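Side-chain contact in chitin binding protein (Enterococcus faecalis, PDB 4A02), which cleaves glycosidic bonds of crystalline alpha- and beta-chitin oxidatively at a copper centre, in synergy with a chitinase: residues I78-T83 with W91-T96. Sequence-based numbering, arbitrary orientation.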
ATOM      1  N   ILE A  78       9.612  -1.610  -6.205  0.50  7.22           N
ATOM      2  CA  ILE A  78       8.801  -1.416  -4.990  0.50  6.48           C
ATOM      3  C   ILE A  78       9.304  -2.425  -3.940  0.50  6.84           C
ATOM      4  O   ILE A  78       9.414  -3.610  -4.305  0.50  7.23           O
ATOM      5  CB  ILE A  78       7.322  -1.519  -5.386  0.50  6.63           C
ATOM      6  CG1 ILE A  78       6.429  -1.213  -4.214  0.50  7.29           C
ATOM      7  CG2 ILE A  78       6.947  -2.842  -6.057  0.50  8.68           C
ATOM      8  CD1 ILE A  78       5.052  -0.678  -4.586  0.50  8.12           C
ATOM      9  N   THR A  79       9.734  -1.962  -2.729  1.00  7.55           N
ATOM     10  CA  THR A  79      10.399  -2.730  -1.682  1.00  7.72           C
ATOM     11  C   THR A  79       9.529  -2.824  -0.445  1.00  6.75           C
ATOM     12  O   THR A  79       9.089  -1.779   0.070  1.00  7.05           O
ATOM     13  CB  THR A  79      11.741  -2.118  -1.321  1.00  9.68           C
ATOM     14  OG1 THR A  79      12.582  -2.112  -2.464  1.00 13.62           O
ATOM     15  CG2 THR A  79      12.504  -2.900  -0.231  1.00 10.77           C
ATOM     16  N   TRP A  80       9.327  -4.034   0.029  1.00  6.83           N
ATOM     17  CA  TRP A  80       8.724  -4.306   1.325  1.00  6.82           C
ATOM     18  C   TRP A  80       9.809  -4.507   2.384  1.00  6.67           C
ATOM     19  O   TRP A  80      10.882  -5.037   2.099  1.00  7.83           O
ATOM     20  CB  TRP A  80       7.829  -5.527   1.320  1.00  7.18           C
ATOM     21  CG  TRP A  80       6.585  -5.452   0.516  1.00  6.90           C
ATOM     22  CD1 TRP A  80       6.463  -5.478  -0.842  1.00  7.81           C
ATOM     23  CD2 TRP A  80       5.240  -5.381   1.033  1.00  6.60           C
ATOM     24  NE1 TRP A  80       5.133  -5.415  -1.208  1.00  8.01           N
ATOM     25  CE2 TRP A  80       4.368  -5.364  -0.065  1.00  7.17           C
ATOM     26  CE3 TRP A  80       4.707  -5.325   2.331  1.00  6.81           C
ATOM     27  CZ2 TRP A  80       2.985  -5.311   0.094  1.00  8.20           C
ATOM     28  CZ3 TRP A  80       3.348  -5.264   2.495  1.00  7.40           C
ATOM     29  CH2 TRP A  80       2.479  -5.249   1.375  1.00  7.84           C
ATOM     30  N   ASN A  81       9.492  -4.129   3.624  1.00  6.93           N
ATOM     31  CA  ASN A  81      10.268  -4.515   4.779  1.00  7.51           C
ATOM     32  C   ASN A  81       9.348  -5.319   5.689  1.00  8.02           C
ATOM     33  O   ASN A  81       8.261  -4.850   6.043  1.00  8.69           O
ATOM     34  CB  ASN A  81      10.836  -3.327   5.536  1.00  8.19           C
ATOM     35  CG  ASN A  81      11.912  -2.527   4.858  1.00  8.64           C
ATOM     36  OD1 ASN A  81      12.366  -1.492   5.418  1.00 10.38           O
ATOM     37  ND2 ASN A  81      12.402  -2.948   3.698  1.00  8.58           N
ATOM     38  N   LEU A  82       9.781  -6.537   6.018  1.00  9.12           N
ATOM     39  CA  LEU A  82       8.956  -7.466   6.785  1.00  9.31           C
ATOM     40  C   LEU A  82       9.486  -7.578   8.171  1.00 10.92           C
ATOM     41  O   LEU A  82      10.690  -7.837   8.329  1.00 13.55           O
ATOM     42  CB  LEU A  82       8.932  -8.830   6.085  1.00 10.07           C
ATOM     43  CG  LEU A  82       8.616  -8.800   4.608  1.00 10.24           C
ATOM     44  CD1 LEU A  82       8.544 -10.232   4.064  1.00 12.43           C
ATOM     45  CD2 LEU A  82       7.310  -8.064   4.306  1.00 10.98           C
ATOM     46  N   THR A  83       8.592  -7.407   9.126  1.00 13.30           N
ATOM     47  CA  THR A  83       8.924  -7.537  10.508  1.00 14.20           C
ATOM     48  C   THR A  83       8.764  -8.999  10.929  1.00 15.63           C
ATOM     49  O   THR A  83       9.424  -9.366  11.901  1.00 18.10           O
ATOM     50  CB  THR A  83       8.072  -6.642  11.429  1.00 17.00           C
ATOM     51  OG1 THR A  83       6.666  -6.891  11.251  1.00 18.23           O
ATOM     52  CG2 THR A  83       8.328  -5.194  11.159  1.00 21.40           C
ATOM     53  N   TRP A  91       1.564 -11.501  -4.132  1.00  8.01           N
ATOM     54  CA  TRP A  91       1.763 -10.043  -4.019  1.00  7.64           C
ATOM     55  C   TRP A  91       0.945  -9.445  -5.138  1.00  8.23           C
ATOM     56  O   TRP A  91       1.161  -9.758  -6.319  1.00 11.56           O
ATOM     57  CB  TRP A  91       3.215  -9.655  -4.170  1.00  9.29           C
ATOM     58  CG  TRP A  91       4.224 -10.447  -3.371  1.00  9.72           C
ATOM     59  CD1 TRP A  91       4.795 -11.669  -3.684  1.00 10.53           C
ATOM     60  CD2 TRP A  91       4.785 -10.048  -2.114  1.00  9.62           C
ATOM     61  NE1 TRP A  91       5.669 -12.033  -2.718  1.00 11.33           N
ATOM     62  CE2 TRP A  91       5.680 -11.046  -1.729  1.00  9.81           C
ATOM     63  CE3 TRP A  91       4.614  -8.948  -1.297  1.00  9.40           C
ATOM     64  CZ2 TRP A  91       6.401 -10.974  -0.539  1.00 11.10           C
ATOM     65  CZ3 TRP A  91       5.340  -8.862  -0.135  1.00 10.48           C
ATOM     66  CH2 TRP A  91       6.241  -9.859   0.260  1.00 11.35           C
ATOM     67  N   ASP A  92      -0.001  -8.560  -4.811  1.00  6.90           N
ATOM     68  CA  ASP A  92      -0.852  -7.924  -5.803  1.00  7.10           C
ATOM     69  C   ASP A  92      -0.730  -6.419  -5.711  1.00  6.37           C
ATOM     70  O   ASP A  92      -0.581  -5.869  -4.624  1.00  7.49           O
ATOM     71  CB  ASP A  92      -2.323  -8.302  -5.605  1.00  8.81           C
ATOM     72  CG  ASP A  92      -2.571  -9.775  -5.832  1.00 10.09           C
ATOM     73  OD1 ASP A  92      -2.480 -10.197  -6.992  1.00 11.94           O
ATOM     74  OD2 ASP A  92      -2.876 -10.441  -4.870  1.00 21.37           O
ATOM     75  N   TYR A  93      -0.825  -5.753  -6.866  1.00  6.43           N
ATOM     76  CA  TYR A  93      -0.691  -4.307  -6.930  1.00  6.30           C
ATOM     77  C   TYR A  93      -1.757  -3.720  -7.818  1.00  6.10           C
ATOM     78  O   TYR A  93      -2.024  -4.229  -8.918  1.00  7.25           O
ATOM     79  CB  TYR A  93       0.683  -3.917  -7.452  1.00  6.77           C
ATOM     80  CG  TYR A  93       1.821  -4.364  -6.586  1.00  6.63           C
ATOM     81  CD1 TYR A  93       2.363  -5.645  -6.695  1.00  6.99           C
ATOM     82  CD2 TYR A  93       2.359  -3.540  -5.612  1.00  7.25           C
ATOM     83  CE1 TYR A  93       3.403  -6.036  -5.888  1.00  7.68           C
ATOM     84  CE2 TYR A  93       3.390  -3.942  -4.815  1.00  7.76           C
ATOM     85  CZ  TYR A  93       3.931  -5.201  -4.948  1.00  8.06           C
ATOM     86  OH  TYR A  93       4.965  -5.520  -4.104  1.00 10.17           O
ATOM     87  N   TYR A  94      -2.328  -2.610  -7.346  1.00  6.17           N
ATOM     88  CA  TYR A  94      -3.356  -1.832  -8.017  1.00  6.11           C
ATOM     89  C   TYR A  94      -2.945  -0.385  -8.058  1.00  6.07           C
ATOM     90  O   TYR A  94      -2.189   0.051  -7.172  1.00  6.42           O
ATOM     91  CB  TYR A  94      -4.692  -1.974  -7.252  1.00  6.74           C
ATOM     92  CG  TYR A  94      -5.144  -3.372  -6.975  1.00  7.57           C
ATOM     93  CD1 TYR A  94      -4.594  -4.089  -5.884  1.00  8.27           C
ATOM     94  CD2 TYR A  94      -6.088  -4.017  -7.738  1.00 10.30           C
ATOM     95  CE1 TYR A  94      -4.995  -5.373  -5.594  1.00 10.13           C
ATOM     96  CE2 TYR A  94      -6.481  -5.344  -7.449  1.00 12.13           C
ATOM     97  CZ  TYR A  94      -5.894  -6.001  -6.354  1.00 11.23           C
ATOM     98  OH  TYR A  94      -6.298  -7.306  -6.098  1.00 16.27           O
ATOM     99  N   ILE A  95      -3.475   0.416  -8.990  1.00  6.22           N
ATOM    100  CA  ILE A  95      -3.236   1.828  -8.983  1.00  5.98           C
ATOM    101  C   ILE A  95      -4.504   2.558  -9.427  1.00  6.13           C
ATOM    102  O   ILE A  95      -5.213   2.105 -10.347  1.00  6.98           O
ATOM    103  CB  ILE A  95      -2.013   2.244  -9.814  1.00  6.67           C
ATOM    104  CG1 ILE A  95      -1.626   3.693  -9.566  1.00  7.27           C
ATOM    105  CG2 ILE A  95      -2.205   1.959 -11.289  1.00  8.17           C
ATOM    106  CD1 ILE A  95      -0.314   4.079 -10.217  1.00  8.39           C
ATOM    107  N   THR A  96      -4.784   3.693  -8.811  1.00  5.98           N
ATOM    108  CA  THR A  96      -5.888   4.524  -9.208  1.00  6.45           C
ATOM    109  C   THR A  96      -5.818   4.883 -10.681  1.00  6.36           C
ATOM    110  O   THR A  96      -4.735   5.048 -11.250  1.00  6.71           O
ATOM    111  CB  THR A  96      -5.902   5.833  -8.357  1.00  6.26           C
ATOM    112  OG1 THR A  96      -4.582   6.352  -8.256  1.00  6.20           O
ATOM    113  CG2 THR A  96      -6.425   5.592  -6.966  1.00  7.17           C
TER
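The phenol oxygen of Tyr93 is gripped by two residues: Trp80 donates its indole N-H, NE1 to OH 2.9 Å, and Gln130 of strand 127-134 meets the same oxygen through OE1 in a second hydrogen bond. The first bond is moderately bent, 154° at the hydrogen, yet OH lies almost exactly in the indole plane, at the edge of the ring. A buried N-H is thereby satisfied and the phenol end is fixed between two strands of the facing sheet. Trp91 takes one face of the same indole. Its six-membered ring comes edge-on over the pyrrole ring of Trp80 in an edge-to-face pair, centroids 4.6 Å apart and planes inclined at 59°, so the two indoles are tilted well away from parallel. The leading atom is CZ3 of Trp91, 3.6 Å from CE2 of Trp80. Trp80 is thus held on two sides, by a polar partner at its edge and an aromatic one over a face. Ile78 meets the tyrosine ring obliquely: in one of its two modelled conformers, with CG1 anti to the backbone N (chi1 -175°), its CD1 reaches CE2 of Tyr93 at 3.7 Å. At the other end, Leu82 CD1 approaches the rim of Trp91 more loosely, 4.5 Å from CH2. Trp148 of strand 142-150 stacks on Trp91 and also touches Leu82, whose side chain lies about 7 Å from those of the copper ligands His1 and His86. Strands 74-82 and 88-96 belong to different sheets; the axes of their segments 78-82 and 91-96 come no closer than 11.4 Å, and side chains bridge the gap: this is the aromatic-rich interior of the immunoglobulin-like beta-sandwich of AA10 lytic polysaccharide monooxygenases.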